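PDB 3JTN: adapter protein MecA 2 from Bacillus subtilis, which serves as an adaptor that delivers ComK and unfolded or aggregated proteins to the ClpC protease, its C-terminal domain being the part that binds ClpC. Local coordinates for residues A[12-17]-A[84-89]. Numbering follows the deposited sequence.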
loop_
_atom_site.group_PDB
_atom_site.type_symbol
_atom_site.label_atom_id
_atom_site.label_comp_id
_atom_site.label_asym_id
_atom_site.label_seq_id
_atom_site.Cartn_x
_atom_site.Cartn_y
_atom_site.Cartn_z
ATOM N N ASP A 12 2.858 -8.369 5.218
ATOM C CA ASP A 12 1.564 -7.763 5.513
ATOM C C ASP A 12 1.044 -7.074 4.260
ATOM O O ASP A 12 -0.163 -6.942 4.065
ATOM C CB ASP A 12 1.672 -6.779 6.682
ATOM C CG ASP A 12 1.924 -7.477 8.019
ATOM O OD1 ASP A 12 1.179 -8.434 8.343
ATOM O OD2 ASP A 12 2.857 -7.069 8.750
ATOM N N ILE A 13 1.963 -6.651 3.395
ATOM C CA ILE A 13 1.570 -6.052 2.122
ATOM C C ILE A 13 1.168 -7.144 1.159
ATOM O O ILE A 13 0.259 -6.960 0.368
ATOM C CB ILE A 13 2.682 -5.170 1.508
ATOM C CG1 ILE A 13 3.042 -4.016 2.456
ATOM C CG2 ILE A 13 2.233 -4.580 0.165
ATOM C CD1 ILE A 13 4.000 -2.985 1.829
ATOM N N ILE A 14 1.815 -8.305 1.234
ATOM C CA ILE A 14 1.436 -9.391 0.334
ATOM C C ILE A 14 0.035 -9.854 0.682
ATOM O O ILE A 14 -0.820 -10.022 -0.185
ATOM C CB ILE A 14 2.427 -10.558 0.382
ATOM C CG1 ILE A 14 3.677 -10.209 -0.426
ATOM C CG2 ILE A 14 1.791 -11.818 -0.188
ATOM C CD1 ILE A 14 4.868 -11.065 -0.102
ATOM N N GLN A 15 -0.195 -10.029 1.973
ATOM C CA GLN A 15 -1.482 -10.444 2.488
ATOM C C GLN A 15 -2.557 -9.395 2.187
ATOM O O GLN A 15 -3.615 -9.690 1.638
ATOM C CB GLN A 15 -1.336 -10.645 3.990
ATOM C CG GLN A 15 -0.619 -11.944 4.351
ATOM C CD GLN A 15 -0.244 -12.032 5.822
ATOM O OE1 GLN A 15 -0.024 -11.016 6.485
ATOM N NE2 GLN A 15 -0.151 -13.255 6.335
ATOM N N LEU A 16 -2.281 -8.155 2.560
ATOM C CA LEU A 16 -3.136 -7.046 2.178
ATOM C C LEU A 16 -3.536 -7.125 0.714
ATOM O O LEU A 16 -4.695 -6.921 0.360
ATOM C CB LEU A 16 -2.397 -5.736 2.429
ATOM C CG LEU A 16 -2.978 -4.497 1.767
ATOM C CD1 LEU A 16 -4.329 -4.171 2.359
ATOM C CD2 LEU A 16 -2.023 -3.348 1.972
ATOM N N SER A 17 -2.568 -7.412 -0.143
ATOM C CA SER A 17 -2.801 -7.421 -1.584
ATOM C C SER A 17 -3.964 -8.294 -1.987
ATOM O O SER A 17 -4.689 -7.983 -2.932
ATOM C CB SER A 17 -1.556 -7.898 -2.313
ATOM O OG SER A 17 -0.509 -6.988 -2.076
ATOM N N GLU A 84 -1.153 -5.790 -8.097
ATOM C CA GLU A 84 -1.243 -6.711 -9.204
ATOM C C GLU A 84 0.085 -7.428 -9.396
ATOM O O GLU A 84 0.109 -8.586 -9.786
ATOM C CB GLU A 84 -1.668 -6.007 -10.486
ATOM C CG GLU A 84 -0.543 -5.602 -11.384
ATOM C CD GLU A 84 -0.850 -5.917 -12.827
ATOM O OE1 GLU A 84 -0.629 -7.078 -13.237
ATOM O OE2 GLU A 84 -1.316 -5.011 -13.547
ATOM N N THR A 85 1.182 -6.734 -9.113
ATOM C CA THR A 85 2.504 -7.342 -9.129
ATOM C C THR A 85 2.593 -8.450 -8.092
ATOM O O THR A 85 3.083 -9.531 -8.368
ATOM C CB THR A 85 3.581 -6.314 -8.810
ATOM O OG1 THR A 85 3.702 -5.405 -9.907
ATOM C CG2 THR A 85 4.920 -7.012 -8.563
ATOM N N ILE A 86 2.114 -8.162 -6.891
ATOM C CA ILE A 86 2.107 -9.139 -5.818
ATOM C C ILE A 86 1.164 -10.291 -6.126
ATOM O O ILE A 86 1.560 -11.451 -6.074
ATOM C CB ILE A 86 1.695 -8.493 -4.503
ATOM C CG1 ILE A 86 2.816 -7.584 -4.001
ATOM C CG2 ILE A 86 1.371 -9.555 -3.474
ATOM C CD1 ILE A 86 2.535 -6.952 -2.657
ATOM N N GLN A 87 -0.085 -9.972 -6.448
ATOM C CA GLN A 87 -1.081 -11.007 -6.684
ATOM C C GLN A 87 -0.683 -11.868 -7.854
ATOM O O GLN A 87 -1.095 -13.020 -7.949
ATOM C CB GLN A 87 -2.463 -10.412 -6.926
ATOM C CG GLN A 87 -3.061 -9.811 -5.697
ATOM C CD GLN A 87 -3.150 -10.805 -4.574
ATOM O OE1 GLN A 87 -2.412 -10.714 -3.595
ATOM N NE2 GLN A 87 -4.048 -11.774 -4.710
ATOM N N THR A 88 0.124 -11.307 -8.746
ATOM C CA THR A 88 0.517 -12.026 -9.944
ATOM C C THR A 88 1.658 -12.997 -9.642
ATOM O O THR A 88 2.202 -13.630 -10.547
ATOM C CB THR A 88 0.897 -11.061 -11.080
ATOM O OG1 THR A 88 0.612 -11.667 -12.345
ATOM C CG2 THR A 88 2.367 -10.680 -11.005
ATOM N N HIS A 89 2.004 -13.116 -8.362
ATOM C CA HIS A 89 3.060 -14.031 -7.920
ATOM C C HIS A 89 2.573 -14.900 -6.767
ATOM O O HIS A 89 2.889 -16.082 -6.693
ATOM C CB HIS A 89 4.307 -13.253 -7.468
ATOM C CG HIS A 89 5.067 -12.616 -8.588
ATOM N ND1 HIS A 89 5.990 -13.302 -9.347
ATOM C CD2 HIS A 89 5.050 -11.351 -9.072
ATOM C CE1 HIS A 89 6.502 -12.491 -10.255
ATOM N NE2 HIS A 89 5.950 -11.300 -10.108
#
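Ile14 and Ile86 mark the approach of two helices, their CA atoms 6.2 Å apart; about a turn later on the first helix, the CA of Ser17 lies 6.5 Å from the CA of Gln87, the residue after Ile86. The contact is helix-on-helix packing in the alpha+beta C-terminal domain of MecA 2: the short helix 82-87 near the chain's end lies against helix 10-22, whose Ile13 and Leu16 reach Phe7, Tyr37 and Leu39 of the antiparallel sheet. Thr88 is the first residue to leave helical phi/psi, which places Ile86 and Gln87, the residues that touch helix 10-22, in the last turn of helix 82-87. Ile86 points at the other helix and has two branches to offer. With CG1 anti to the carbonyl carbon (chi1 -71°) and the chain extended beyond it, CD1 reaches CG2 of Ile13 at 3.7 Å, the two side chains crossing nearly at right angles; CG2 of Ile86 instead meets CG1 of Ile14 at 3.9 Å. About a turn after Ile13 and Ile14, Ser17 turns its side chain to Ile86: its OG is 3.1 Å from Ile86 CD1 and its CB 3.6 Å from Ile86 CG2. Gln87 starts off to one side, but a bend at chi2 (-57°) brings its amide alongside CB and the carbonyl group of Ser17, OE1 lying 3.2 Å from Ser17 CB, while NE2 makes a weak hydrogen bond to Glu18. An alanine in place of Gln87 would probably open a gap beside Ser17 CB and its carbonyl and deprive the Glu18 carboxylate of this weak amide donor. The buried hydroxyl of Ser17 is satisfied within its own helix: OG donates to Ile13 O at 2.6 Å, 26° out of the carbonyl plane, and Ser17 N reaches the same oxygen from the opposite face.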